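Local coordinates for protein FAD-dependent oxidoreductase (Actinomadura kijaniata, PDB 3M9V) that probably acts as a flavin-dependent oxidoreductase of the acyl-CoA dehydrogenase family in the biosynthesis of the sugar D-kijanose, and binds dTDP, at residues L35-S40 / P52-D57; E44-G49 / L376-Q381; Y17-P22 / V84-L89; V91-A96 / A271-D276. All coordinates share one frame; numbering follows the deposited sequence.

Contact 1. Residues L35-S40 / P52-D57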
loop_
_atom_site.group_PDB
_atom_site.type_symbol
_atom_site.label_atom_id
_atom_site.label_comp_id
_atom_site.label_asym_id
_atom_site.label_seq_id
_atom_site.Cartn_x
_atom_site.Cartn_y
_atom_site.Cartn_z
ATOM N N LEU A 35 -35.701 -6.476 -0.920
ATOM C CA LEU A 35 -34.645 -5.582 -1.391
ATOM C C LEU A 35 -35.111 -4.231 -1.929
ATOM O O LEU A 35 -34.552 -3.192 -1.563
ATOM C CB LEU A 35 -33.651 -6.288 -2.328
ATOM C CG LEU A 35 -33.041 -7.544 -1.711
ATOM C CD1 LEU A 35 -32.067 -8.246 -2.650
ATOM C CD2 LEU A 35 -32.319 -7.140 -0.442
ATOM N N PRO A 36 -36.135 -4.219 -2.802
ATOM C CA PRO A 36 -36.528 -2.912 -3.354
ATOM C C PRO A 36 -36.957 -1.881 -2.314
ATOM O O PRO A 36 -36.652 -0.708 -2.464
ATOM C CB PRO A 36 -37.709 -3.246 -4.287
ATOM C CG PRO A 36 -37.543 -4.748 -4.601
ATOM C CD PRO A 36 -36.920 -5.340 -3.355
ATOM N N ARG A 37 -37.644 -2.251 -1.241
ATOM C CA ARG A 37 -37.938 -1.250 -0.205
ATOM C C ARG A 37 -36.675 -0.793 0.541
ATOM O O ARG A 37 -36.477 0.389 0.847
ATOM C CB ARG A 37 -38.939 -1.769 0.833
ATOM C CG ARG A 37 -39.246 -0.773 1.968
ATOM C CD ARG A 37 -39.906 -1.432 3.190
ATOM N NE ARG A 37 -41.291 -1.756 2.858
ATOM C CZ ARG A 37 -42.340 -0.941 2.985
ATOM N NH1 ARG A 37 -43.530 -1.363 2.572
ATOM N NH2 ARG A 37 -42.234 0.279 3.495
ATOM N N ILE A 38 -35.814 -1.761 0.835
ATOM C CA ILE A 38 -34.558 -1.476 1.521
ATOM C C ILE A 38 -33.702 -0.463 0.766
ATOM O O ILE A 38 -33.263 0.540 1.334
ATOM C CB ILE A 38 -33.800 -2.778 1.851
ATOM C CG1 ILE A 38 -34.643 -3.554 2.870
ATOM C CG2 ILE A 38 -32.372 -2.459 2.314
ATOM C CD1 ILE A 38 -34.208 -5.012 3.104
ATOM N N ARG A 39 -33.542 -0.665 -0.537
ATOM C CA ARG A 39 -32.783 0.282 -1.343
ATOM C C ARG A 39 -33.468 1.635 -1.432
ATOM O O ARG A 39 -32.836 2.693 -1.447
ATOM C CB ARG A 39 -32.642 -0.278 -2.760
ATOM C CG ARG A 39 -31.416 0.214 -3.487
ATOM C CD ARG A 39 -31.089 -0.711 -4.652
ATOM N NE ARG A 39 -32.265 -0.965 -5.479
ATOM C CZ ARG A 39 -32.931 -2.116 -5.495
ATOM N NH1 ARG A 39 -34.001 -2.252 -6.274
ATOM N NH2 ARG A 39 -32.522 -3.132 -4.742
ATOM N N SER A 40 -34.792 1.615 -1.481
ATOM C CA SER A 40 -35.555 2.820 -1.771
ATOM C C SER A 40 -35.485 3.787 -0.602
ATOM O O SER A 40 -35.398 4.994 -0.799
ATOM C CB SER A 40 -37.027 2.480 -2.031
ATOM O OG SER A 40 -37.154 1.941 -3.330
ATOM N N PRO A 52 -35.070 1.936 10.191
ATOM C CA PRO A 52 -36.163 1.647 9.260
ATOM C C PRO A 52 -37.178 0.664 9.867
ATOM O O PRO A 52 -37.128 -0.530 9.578
ATOM C CB PRO A 52 -35.412 1.000 8.092
ATOM C CG PRO A 52 -34.313 0.184 8.797
ATOM C CD PRO A 52 -33.861 1.135 9.901
ATOM N N THR A 53 -38.080 1.136 10.731
ATOM C CA THR A 53 -38.941 0.222 11.478
ATOM C C THR A 53 -39.838 -0.560 10.529
ATOM O O THR A 53 -40.158 -1.718 10.794
ATOM C CB THR A 53 -39.842 0.959 12.486
ATOM O OG1 THR A 53 -40.531 2.002 11.790
ATOM C CG2 THR A 53 -39.010 1.550 13.625
ATOM N N ASP A 54 -40.206 0.041 9.405
ATOM C CA ASP A 54 -41.095 -0.650 8.460
ATOM C C ASP A 54 -40.447 -1.822 7.729
ATOM O O ASP A 54 -41.099 -2.816 7.359
ATOM C CB ASP A 54 -41.626 0.306 7.372
ATOM C CG ASP A 54 -40.543 1.220 6.803
ATOM O OD1 ASP A 54 -40.442 1.449 5.574
ATOM O OD2 ASP A 54 -39.745 1.712 7.626
ATOM N N THR A 55 -39.140 -1.720 7.493
ATOM C CA THR A 55 -38.487 -2.874 6.875
ATOM C C THR A 55 -38.554 -4.040 7.848
ATOM O O THR A 55 -38.775 -5.194 7.458
ATOM C CB THR A 55 -36.999 -2.531 6.643
ATOM O OG1 THR A 55 -36.962 -1.545 5.607
ATOM C CG2 THR A 55 -36.234 -3.788 6.261
ATOM N N PHE A 56 -38.300 -3.743 9.121
ATOM C CA PHE A 56 -38.286 -4.814 10.117
ATOM C C PHE A 56 -39.674 -5.354 10.401
ATOM O O PHE A 56 -39.844 -6.565 10.587
ATOM C CB PHE A 56 -37.514 -4.426 11.382
ATOM C CG PHE A 56 -36.039 -4.571 11.141
ATOM C CD1 PHE A 56 -35.377 -5.754 11.476
ATOM C CD2 PHE A 56 -35.349 -3.560 10.476
ATOM C CE1 PHE A 56 -34.014 -5.907 11.157
ATOM C CE2 PHE A 56 -33.995 -3.722 10.152
ATOM C CZ PHE A 56 -33.331 -4.896 10.499
ATOM N N ASP A 57 -40.678 -4.481 10.342
ATOM C CA ASP A 57 -42.032 -5.039 10.426
ATOM C C ASP A 57 -42.276 -6.042 9.301
ATOM O O ASP A 57 -42.794 -7.127 9.545
ATOM C CB ASP A 57 -43.135 -3.976 10.453
ATOM C CG ASP A 57 -43.176 -3.204 11.756
ATOM O OD1 ASP A 57 -42.682 -3.673 12.805
ATOM O OD2 ASP A 57 -43.685 -2.066 11.731
#
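D54 OD1 lies at the edge of the R37 guanidinium, tilted 22° from its plane, and the carboxylate and guanidinium planes stand almost perpendicular, 85° apart. This salt bridge spans an almost antiparallel pair of helices in the N-terminal helical domain of the acyl-CoA dehydrogenase fold; the axes of the two short segments approach to 10.3 Å. One nitrogen does the work: R37 NH2 donates to D54 OD1 at 3.0 Å, with the bond bent to 139° at the hydrogen, and D54 OD1 receives it on its anti lone pair, the one away from OD2. A long, flexible arginine suits this outer position. Its CG lies anti to the backbone N and the chain turns at chi3, bringing the head across to the other helix while CD passes T55 OG1.

Beside the charged pair the contact becomes apolar. I38 and T55 are buried, and their side chains cross at about a right angle, the CG1-CD1 arm of I38 lying against the T55 methyl. T98 of helix 96-118 touches both side chains. With T55 OG1 beside the backbone N, the methyl CG2 takes the place opposite that N and faces isoleucine, lying 3.8 Å from I38 CG1 and 3.9 Å from I38 CD1.

Contact 2. Residues E44-G49 / L376-Q381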
loop_
_atom_site.group_PDB
_atom_site.type_symbol
_atom_site.label_atom_id
_atom_site.label_comp_id
_atom_site.label_asym_id
_atom_site.label_seq_id
_atom_site.Cartn_x
_atom_site.Cartn_y
_atom_site.Cartn_z
ATOM N N GLU A 44 -32.945 8.290 2.833
ATOM C CA GLU A 44 -33.692 9.122 3.776
ATOM C C GLU A 44 -33.270 8.705 5.183
ATOM O O GLU A 44 -33.068 9.559 6.051
ATOM C CB GLU A 44 -35.189 8.837 3.607
ATOM C CG GLU A 44 -36.059 9.293 4.780
ATOM C CD GLU A 44 -37.388 8.536 4.904
ATOM O OE1 GLU A 44 -37.805 8.225 6.047
ATOM O OE2 GLU A 44 -38.027 8.237 3.868
ATOM N N HIS A 45 -33.187 7.408 5.469
ATOM C CA HIS A 45 -32.843 7.007 6.842
ATOM C C HIS A 45 -31.417 7.391 7.252
ATOM O O HIS A 45 -31.140 7.682 8.415
ATOM C CB HIS A 45 -33.090 5.517 7.043
ATOM C CG HIS A 45 -34.551 5.175 7.028
ATOM N ND1 HIS A 45 -35.436 5.675 7.964
ATOM C CD2 HIS A 45 -35.290 4.435 6.169
ATOM C CE1 HIS A 45 -36.648 5.209 7.718
ATOM N NE2 HIS A 45 -36.586 4.459 6.630
ATOM N N ASP A 46 -30.501 7.350 6.292
ATOM C CA ASP A 46 -29.151 7.837 6.537
ATOM C C ASP A 46 -29.118 9.335 6.820
ATOM O O ASP A 46 -28.427 9.809 7.716
ATOM C CB ASP A 46 -28.280 7.510 5.323
ATOM C CG ASP A 46 -26.906 8.145 5.409
ATOM O OD1 ASP A 46 -26.044 7.761 6.220
ATOM O OD2 ASP A 46 -26.632 9.076 4.646
ATOM N N ARG A 47 -29.833 10.102 6.004
ATOM C CA ARG A 47 -29.864 11.542 6.187
ATOM C C ARG A 47 -30.403 11.842 7.583
ATOM O O ARG A 47 -29.759 12.514 8.387
ATOM C CB ARG A 47 -30.741 12.120 5.078
ATOM C CG ARG A 47 -30.968 13.614 5.173
ATOM C CD ARG A 47 -31.855 14.101 4.010
ATOM N NE ARG A 47 -31.685 13.275 2.810
ATOM C CZ ARG A 47 -32.653 12.600 2.190
ATOM N NH1 ARG A 47 -33.893 12.647 2.654
ATOM N NH2 ARG A 47 -32.397 11.873 1.105
ATOM N N ASP A 48 -31.559 11.293 7.927
ATOM C CA ASP A 48 -32.172 11.631 9.209
ATOM C C ASP A 48 -31.634 10.825 10.386
ATOM O O ASP A 48 -31.937 11.194 11.505
ATOM C CB ASP A 48 -33.684 11.372 9.209
ATOM C CG ASP A 48 -34.420 12.124 8.102
ATOM O OD1 ASP A 48 -33.952 13.208 7.709
ATOM O OD2 ASP A 48 -35.452 11.616 7.624
ATOM N N GLY A 49 -30.922 9.719 10.179
ATOM C CA GLY A 49 -30.387 8.964 11.313
ATOM C C GLY A 49 -31.464 8.136 11.996
ATOM O O GLY A 49 -31.479 8.015 13.216
ATOM N N LEU A 376 -21.474 4.896 1.153
ATOM C CA LEU A 376 -20.721 3.640 1.238
ATOM C C LEU A 376 -19.343 3.926 1.836
ATOM O O LEU A 376 -18.855 3.136 2.658
ATOM C CB LEU A 376 -20.530 3.069 -0.157
ATOM C CG LEU A 376 -21.863 2.675 -0.820
ATOM C CD1 LEU A 376 -21.623 1.751 -2.009
ATOM C CD2 LEU A 376 -22.779 1.964 0.177
ATOM N N LEU A 377 -18.762 5.076 1.493
ATOM C CA LEU A 377 -17.486 5.397 2.124
ATOM C C LEU A 377 -17.583 5.541 3.657
ATOM O O LEU A 377 -16.663 5.171 4.409
ATOM C CB LEU A 377 -16.892 6.669 1.514
ATOM C CG LEU A 377 -15.539 7.089 2.124
ATOM C CD1 LEU A 377 -14.403 6.191 1.600
ATOM C CD2 LEU A 377 -15.168 8.528 1.759
ATOM N N ARG A 378 -18.664 6.163 4.117
ATOM C CA ARG A 378 -18.904 6.193 5.556
ATOM C C ARG A 378 -19.261 4.837 6.150
ATOM O O ARG A 378 -18.748 4.502 7.233
ATOM C CB ARG A 378 -19.994 7.220 5.876
ATOM C CG ARG A 378 -19.550 8.606 5.396
ATOM C CD ARG A 378 -20.563 9.718 5.790
ATOM N NE ARG A 378 -21.669 9.792 4.843
ATOM C CZ ARG A 378 -22.887 9.294 5.078
ATOM N NH1 ARG A 378 -23.863 9.407 4.194
ATOM N NH2 ARG A 378 -23.199 8.709 6.226
ATOM N N ASP A 379 -20.184 4.106 5.524
ATOM C CA ASP A 379 -20.597 2.853 6.169
ATOM C C ASP A 379 -19.456 1.837 6.193
ATOM O O ASP A 379 -19.367 0.998 7.099
ATOM C CB ASP A 379 -21.757 2.165 5.441
ATOM C CG ASP A 379 -23.029 2.963 5.548
ATOM O OD1 ASP A 379 -23.094 3.870 6.390
ATOM O OD2 ASP A 379 -23.940 2.687 4.760
ATOM N N VAL A 380 -18.606 1.870 5.172
ATOM C CA VAL A 380 -17.617 0.787 5.055
ATOM C C VAL A 380 -16.575 0.846 6.181
ATOM O O VAL A 380 -15.889 -0.158 6.408
ATOM C CB VAL A 380 -16.899 0.690 3.679
ATOM C CG1 VAL A 380 -15.815 1.742 3.593
ATOM C CG2 VAL A 380 -16.259 -0.704 3.463
ATOM N N GLN A 381 -16.478 1.973 6.888
ATOM C CA GLN A 381 -15.479 2.143 7.946
ATOM C C GLN A 381 -15.882 1.447 9.250
ATOM O O GLN A 381 -15.019 1.211 10.092
ATOM C CB GLN A 381 -15.176 3.625 8.224
ATOM C CG GLN A 381 -14.938 4.526 6.982
ATOM C CD GLN A 381 -13.676 4.161 6.213
ATOM O OE1 GLN A 381 -12.741 3.562 6.757
ATOM N NE2 GLN A 381 -13.674 4.457 4.918
HETATM O O HOH W 1 -25.164 5.474 7.235
#
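D46 and R378 approach from opposite directions and join in a two-pronged, end-on salt bridge between the N-terminal and C-terminal helical regions of the chain. The tight part is the meeting of two flat groups only 21° from coplanar. R378 NH2 donates to D46 OD1 at 3.0 Å with a nearly straight bond (167°), in the guanidinium plane and on the syn lone pair of that oxygen. R378 NH1 reaches D46 OD2 at 2.8 Å, also from the syn side but somewhat out of the carboxylate plane. A third bond, R378 NH1 to D46 OD1, is weak at 3.4 Å. Aspartate suits the site because its two oxygens can each take one terminal nitrogen, which fixes the rotation of each group. The arginine supplies the length, since the nearest CA atoms of the two segments, those of D46 and D379, are still 9.9 Å apart.

On the looser side a single water links the segments. Water 1 donates to D46 OD1 at 2.7 Å and to D379 OD1 at 2.8 Å, joining two carboxylates whose like charges it probably helps to screen.

A second subunit also takes part: the hydroxyl of its Y367 is hydrogen-bonded to R378 O. Within the chain, R378 NH2 also bonds L217 O, and D46 O accepts from R220, so a loop between strands 208-210 and 225-234 borders the bridge. L376 packs on V270 and A273 of helix 264-283, while V380 lies against helix 329-362.

Contact 3. Residues Y17-P22 / V84-L89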
loop_
_atom_site.group_PDB
_atom_site.type_symbol
_atom_site.label_atom_id
_atom_site.label_comp_id
_atom_site.label_asym_id
_atom_site.label_seq_id
_atom_site.Cartn_x
_atom_site.Cartn_y
_atom_site.Cartn_z
ATOM N N TYR A 17 -20.472 -16.377 -3.343
ATOM C CA TYR A 17 -21.247 -16.102 -4.558
ATOM C C TYR A 17 -22.643 -16.697 -4.479
ATOM O O TYR A 17 -23.515 -16.212 -5.166
ATOM C CB TYR A 17 -20.535 -16.582 -5.832
ATOM C CG TYR A 17 -19.224 -15.853 -6.106
ATOM C CD1 TYR A 17 -18.015 -16.549 -6.169
ATOM C CD2 TYR A 17 -19.199 -14.492 -6.381
ATOM C CE1 TYR A 17 -16.821 -15.880 -6.455
ATOM C CE2 TYR A 17 -17.993 -13.810 -6.630
ATOM C CZ TYR A 17 -16.806 -14.523 -6.674
ATOM O OH TYR A 17 -15.587 -13.900 -6.885
ATOM N N ALA A 18 -22.894 -17.684 -3.615
ATOM C CA ALA A 18 -24.185 -18.387 -3.613
ATOM C C ALA A 18 -24.273 -19.198 -2.329
ATOM O O ALA A 18 -23.243 -19.603 -1.788
ATOM C CB ALA A 18 -24.317 -19.353 -4.788
ATOM N N PRO A 19 -25.496 -19.394 -1.807
ATOM C CA PRO A 19 -25.642 -20.134 -0.549
ATOM C C PRO A 19 -25.297 -21.593 -0.813
ATOM O O PRO A 19 -25.436 -22.047 -1.938
ATOM C CB PRO A 19 -27.137 -20.035 -0.231
ATOM C CG PRO A 19 -27.700 -19.003 -1.144
ATOM C CD PRO A 19 -26.777 -18.907 -2.348
ATOM N N VAL A 20 -24.839 -22.337 0.182
ATOM C CA VAL A 20 -24.435 -23.702 -0.092
ATOM C C VAL A 20 -25.435 -24.732 0.431
ATOM O O VAL A 20 -25.179 -25.936 0.317
ATOM C CB VAL A 20 -23.052 -23.991 0.548
ATOM C CG1 VAL A 20 -22.023 -23.053 -0.092
ATOM C CG2 VAL A 20 -23.082 -23.709 2.037
ATOM N N THR A 21 -26.542 -24.300 1.031
ATOM C CA THR A 21 -27.532 -25.291 1.460
ATOM C C THR A 21 -28.916 -24.889 0.997
ATOM O O THR A 21 -29.144 -23.723 0.689
ATOM C CB THR A 21 -27.664 -25.416 2.994
ATOM O OG1 THR A 21 -28.090 -24.150 3.506
ATOM C CG2 THR A 21 -26.353 -25.755 3.636
ATOM N N PRO A 22 -29.834 -25.873 0.917
ATOM C CA PRO A 22 -31.206 -25.571 0.496
ATOM C C PRO A 22 -31.852 -24.502 1.396
ATOM O O PRO A 22 -32.488 -23.575 0.919
ATOM C CB PRO A 22 -31.925 -26.929 0.611
ATOM C CG PRO A 22 -30.805 -27.936 0.383
ATOM C CD PRO A 22 -29.563 -27.320 1.003
ATOM N N VAL A 84 -25.527 -17.408 6.125
ATOM C CA VAL A 84 -25.974 -16.176 6.738
ATOM C C VAL A 84 -25.172 -15.024 6.137
ATOM O O VAL A 84 -25.718 -13.957 5.846
ATOM C CB VAL A 84 -25.759 -16.199 8.273
ATOM C CG1 VAL A 84 -26.066 -14.813 8.871
ATOM C CG2 VAL A 84 -26.650 -17.250 8.936
ATOM N N ALA A 85 -23.865 -15.212 5.933
ATOM C CA ALA A 85 -23.076 -14.098 5.366
ATOM C C ALA A 85 -23.517 -13.823 3.920
ATOM O O ALA A 85 -23.523 -12.670 3.473
ATOM C CB ALA A 85 -21.572 -14.412 5.431
ATOM N N VAL A 86 -23.927 -14.852 3.179
ATOM C CA VAL A 86 -24.340 -14.620 1.779
ATOM C C VAL A 86 -25.618 -13.793 1.765
ATOM O O VAL A 86 -25.789 -12.859 0.977
ATOM C CB VAL A 86 -24.577 -15.925 1.026
ATOM C CG1 VAL A 86 -25.224 -15.653 -0.374
ATOM C CG2 VAL A 86 -23.229 -16.653 0.824
ATOM N N ALA A 87 -26.528 -14.070 2.686
ATOM C CA ALA A 87 -27.723 -13.226 2.814
ATOM C C ALA A 87 -27.455 -11.792 3.284
ATOM O O ALA A 87 -28.029 -10.820 2.754
ATOM C CB ALA A 87 -28.712 -13.951 3.724
ATOM N N LEU A 88 -26.577 -11.623 4.280
ATOM C CA LEU A 88 -26.188 -10.273 4.720
ATOM C C LEU A 88 -25.548 -9.453 3.604
ATOM O O LEU A 88 -25.733 -8.241 3.490
ATOM C CB LEU A 88 -25.238 -10.329 5.925
ATOM C CG LEU A 88 -25.879 -10.999 7.150
ATOM C CD1 LEU A 88 -24.914 -11.077 8.344
ATOM C CD2 LEU A 88 -27.091 -10.173 7.562
ATOM N N LEU A 89 -24.697 -10.101 2.815
ATOM C CA LEU A 89 -24.080 -9.435 1.667
ATOM C C LEU A 89 -25.174 -8.890 0.727
ATOM O O LEU A 89 -25.152 -7.710 0.333
ATOM C CB LEU A 89 -23.174 -10.489 0.996
ATOM C CG LEU A 89 -22.179 -10.013 -0.070
ATOM C CD1 LEU A 89 -21.233 -11.180 -0.477
ATOM C CD2 LEU A 89 -22.931 -9.529 -1.332
#
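V86 sets its two methyl groups against the A18-P19 peptide, where the irregular segment 17-22, leading into helix 22-32, lies against helix 81-94 of the N-terminal helical domain of the acyl-CoA dehydrogenase fold. The closest CA atoms, those of P19 and V86, are 6.1 Å apart. Packing carries the whole contact, and no hydrogen bond crosses between the two segments.

The apolar part is a valine meeting a proline at about a right angle. V86 CG1 lies 4.1 Å from P19 CD and 4.0 Å from P19 N. Proline fits here because its ring nitrogen bears no hydrogen, so a methyl can rest on it without burying an unused donor. Its ring also gives a rigid hydrocarbon edge. The branched valine suits its side of the contact by spreading two methyls over two neighbouring residues. A18, its CB pointing away from the helix, takes part through its carbonyl. Around this patch L28 of helix 22-32 touches both P19 and V86.

Polar interactions fasten the segment nearby. D83, on the same helix as V86, accepts V20 N through OD1 and pairs with T21 OG1 through OD2. T21 is the N-cap of helix 22-32, its OG1 bonded to G24 N.

The orientation of the valine explains which methyl goes where. With chi1 at 171°, CG1 is anti to the backbone N and faces the ring of P19, whereas the other methyl turns to the carbonyl of A18, with V86 CG2 3.9 Å from A18 O.

Contact 4. Residues V91-A96 / A271-D276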
loop_
_atom_site.group_PDB
_atom_site.type_symbol
_atom_site.label_atom_id
_atom_site.label_comp_id
_atom_site.label_asym_id
_atom_site.label_seq_id
_atom_site.Cartn_x
_atom_site.Cartn_y
_atom_site.Cartn_z
ATOM N N VAL A 91 -28.269 -8.148 1.416
ATOM C CA VAL A 91 -28.941 -7.021 2.068
ATOM C C VAL A 91 -28.064 -5.763 2.093
ATOM O O VAL A 91 -28.535 -4.651 1.844
ATOM C CB VAL A 91 -29.493 -7.380 3.477
ATOM C CG1 VAL A 91 -30.100 -6.162 4.204
ATOM C CG2 VAL A 91 -30.557 -8.475 3.378
ATOM N N ALA A 92 -26.782 -5.935 2.405
ATOM C CA ALA A 92 -25.869 -4.800 2.480
ATOM C C ALA A 92 -25.692 -4.075 1.142
ATOM O O ALA A 92 -25.476 -2.863 1.138
ATOM C CB ALA A 92 -24.524 -5.231 3.056
ATOM N N ARG A 93 -25.787 -4.781 0.019
ATOM C CA ARG A 93 -25.695 -4.067 -1.250
ATOM C C ARG A 93 -26.856 -3.110 -1.359
ATOM O O ARG A 93 -26.732 -2.117 -2.045
ATOM C CB ARG A 93 -25.807 -4.991 -2.466
ATOM C CG ARG A 93 -24.615 -5.871 -2.537
ATOM C CD ARG A 93 -24.808 -6.970 -3.542
ATOM N NE ARG A 93 -25.073 -6.367 -4.838
ATOM C CZ ARG A 93 -24.871 -7.022 -5.969
ATOM N NH1 ARG A 93 -24.391 -8.262 -5.949
ATOM N NH2 ARG A 93 -25.150 -6.417 -7.109
ATOM N N ALA A 94 -27.975 -3.407 -0.705
ATOM C CA ALA A 94 -29.072 -2.444 -0.621
ATOM C C ALA A 94 -28.938 -1.405 0.499
ATOM O O ALA A 94 -29.171 -0.212 0.257
ATOM C CB ALA A 94 -30.382 -3.202 -0.533
ATOM N N ASP A 95 -28.545 -1.819 1.710
ATOM C CA ASP A 95 -28.314 -0.831 2.745
ATOM C C ASP A 95 -27.557 -1.548 3.862
ATOM O O ASP A 95 -27.990 -2.577 4.389
ATOM C CB ASP A 95 -29.650 -0.309 3.332
ATOM C CG ASP A 95 -29.422 0.637 4.509
ATOM O OD1 ASP A 95 -29.841 0.434 5.684
ATOM O OD2 ASP A 95 -28.773 1.663 4.219
ATOM N N ALA A 96 -26.406 -1.003 4.201
ATOM C CA ALA A 96 -25.509 -1.683 5.127
ATOM C C ALA A 96 -26.032 -1.608 6.565
ATOM O O ALA A 96 -25.820 -2.559 7.325
ATOM C CB ALA A 96 -24.153 -0.985 5.054
ATOM N N ALA A 271 -18.530 -3.276 -0.380
ATOM C CA ALA A 271 -17.558 -3.191 -1.468
ATOM C C ALA A 271 -18.169 -3.586 -2.817
ATOM O O ALA A 271 -17.828 -3.027 -3.861
ATOM C CB ALA A 271 -16.338 -4.085 -1.146
ATOM N N GLN A 272 -19.014 -4.613 -2.829
ATOM C CA GLN A 272 -19.641 -5.020 -4.091
ATOM C C GLN A 272 -20.504 -3.893 -4.680
ATOM O O GLN A 272 -20.512 -3.670 -5.893
ATOM C CB GLN A 272 -20.431 -6.326 -3.898
ATOM C CG GLN A 272 -21.092 -6.901 -5.182
ATOM C CD GLN A 272 -20.054 -7.475 -6.120
ATOM O OE1 GLN A 272 -19.349 -8.416 -5.766
ATOM N NE2 GLN A 272 -19.923 -6.894 -7.299
ATOM N N ALA A 273 -21.238 -3.182 -3.828
ATOM C CA ALA A 273 -22.228 -2.219 -4.280
ATOM C C ALA A 273 -21.416 -1.020 -4.774
ATOM O O ALA A 273 -21.806 -0.430 -5.763
ATOM C CB ALA A 273 -23.192 -1.805 -3.135
ATOM N N ALA A 274 -20.286 -0.693 -4.146
ATOM C CA ALA A 274 -19.421 0.364 -4.669
ATOM C C ALA A 274 -18.889 0.051 -6.073
ATOM O O ALA A 274 -18.952 0.857 -6.997
ATOM C CB ALA A 274 -18.248 0.657 -3.693
ATOM N N TYR A 275 -18.401 -1.164 -6.265
ATOM C CA TYR A 275 -17.857 -1.565 -7.549
ATOM C C TYR A 275 -18.956 -1.507 -8.623
ATOM O O TYR A 275 -18.712 -0.982 -9.715
ATOM C CB TYR A 275 -17.379 -2.996 -7.418
ATOM C CG TYR A 275 -16.692 -3.560 -8.639
ATOM C CD1 TYR A 275 -15.803 -2.794 -9.393
ATOM C CD2 TYR A 275 -16.908 -4.863 -9.034
ATOM C CE1 TYR A 275 -15.154 -3.334 -10.520
ATOM C CE2 TYR A 275 -16.243 -5.418 -10.130
ATOM C CZ TYR A 275 -15.361 -4.663 -10.844
ATOM O OH TYR A 275 -14.745 -5.267 -11.921
ATOM N N ASP A 276 -20.131 -2.058 -8.302
ATOM C CA ASP A 276 -21.259 -2.096 -9.234
ATOM C C ASP A 276 -21.678 -0.707 -9.673
ATOM O O ASP A 276 -21.998 -0.505 -10.844
ATOM C CB ASP A 276 -22.482 -2.725 -8.572
ATOM C CG ASP A 276 -22.331 -4.220 -8.442
ATOM O OD1 ASP A 276 -21.394 -4.814 -9.005
ATOM O OD2 ASP A 276 -23.123 -4.788 -7.688
HETATM O O HOH W 2 -24.746 -3.866 -6.174
#
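R93 and A273 bring their backbones close, their CA atoms 5.0 Å apart, where the last turn of helix 81-94 rests on helix 264-283. Alanine suits this place: A273 CB points at the other helix and fits against R93 itself, 3.7 Å from R93 O and 4.2 Å from R93 CB. The one-carbon side chain of A273 matches the short distance between the backbones.

From this tight point the arginine runs outward alongside Q272, both side chains pointing the same way. Q272 CG lies over one face of the R93 guanidinium, 3.5 Å above its plane and offset toward the rim, so the methylene part of glutamine acts as an apolar support for a flat cation. D276 comes in over a face as well, crossing the arginine at about a right angle, with the carboxylate plane turned 54° from the guanidinium. The salt bridge of R93 NH2 and D276 OD2, 2.7 Å apart, is therefore made from above the plane and not end to end.

One turn of helix separates Q272 from D276, and Q272 NE2 donates to D276 OD1 at 3.1 Å, which steadies the carboxylate for its arginine partner. The other end of the glutamine amide, OE1, accepts from R308 of helix 291-323.

With an alanine where the backbones are nearest and a charged pair beside it, the arrangement is one of close helix-helix packing, and here it joins the N-terminal and C-terminal helical domains of the acyl-CoA dehydrogenase fold.

How the contacts relate
The four contacts tie the N-terminal helices to one another and to the C-terminal helical domain. Contacts 1 and 2 share helix 35-48 and touch through P52 and H45, their centres 15 Å apart; contacts 3 and 4 share helix 81-94, also with centres 15 Å apart. I38 of contact 1 packs on A94 and D95 of contact 4, while L376 of contact 2 meets A273 and A274, those two centres being 12 Å apart. Along the chain contact 1 is nested inside contact 3, contact 4 inside contact 2. Contacts 1 and 3 stay within the N-terminal part, whereas contacts 2 and 4 bridge sequence-distant domains, uniting both helical regions in one body.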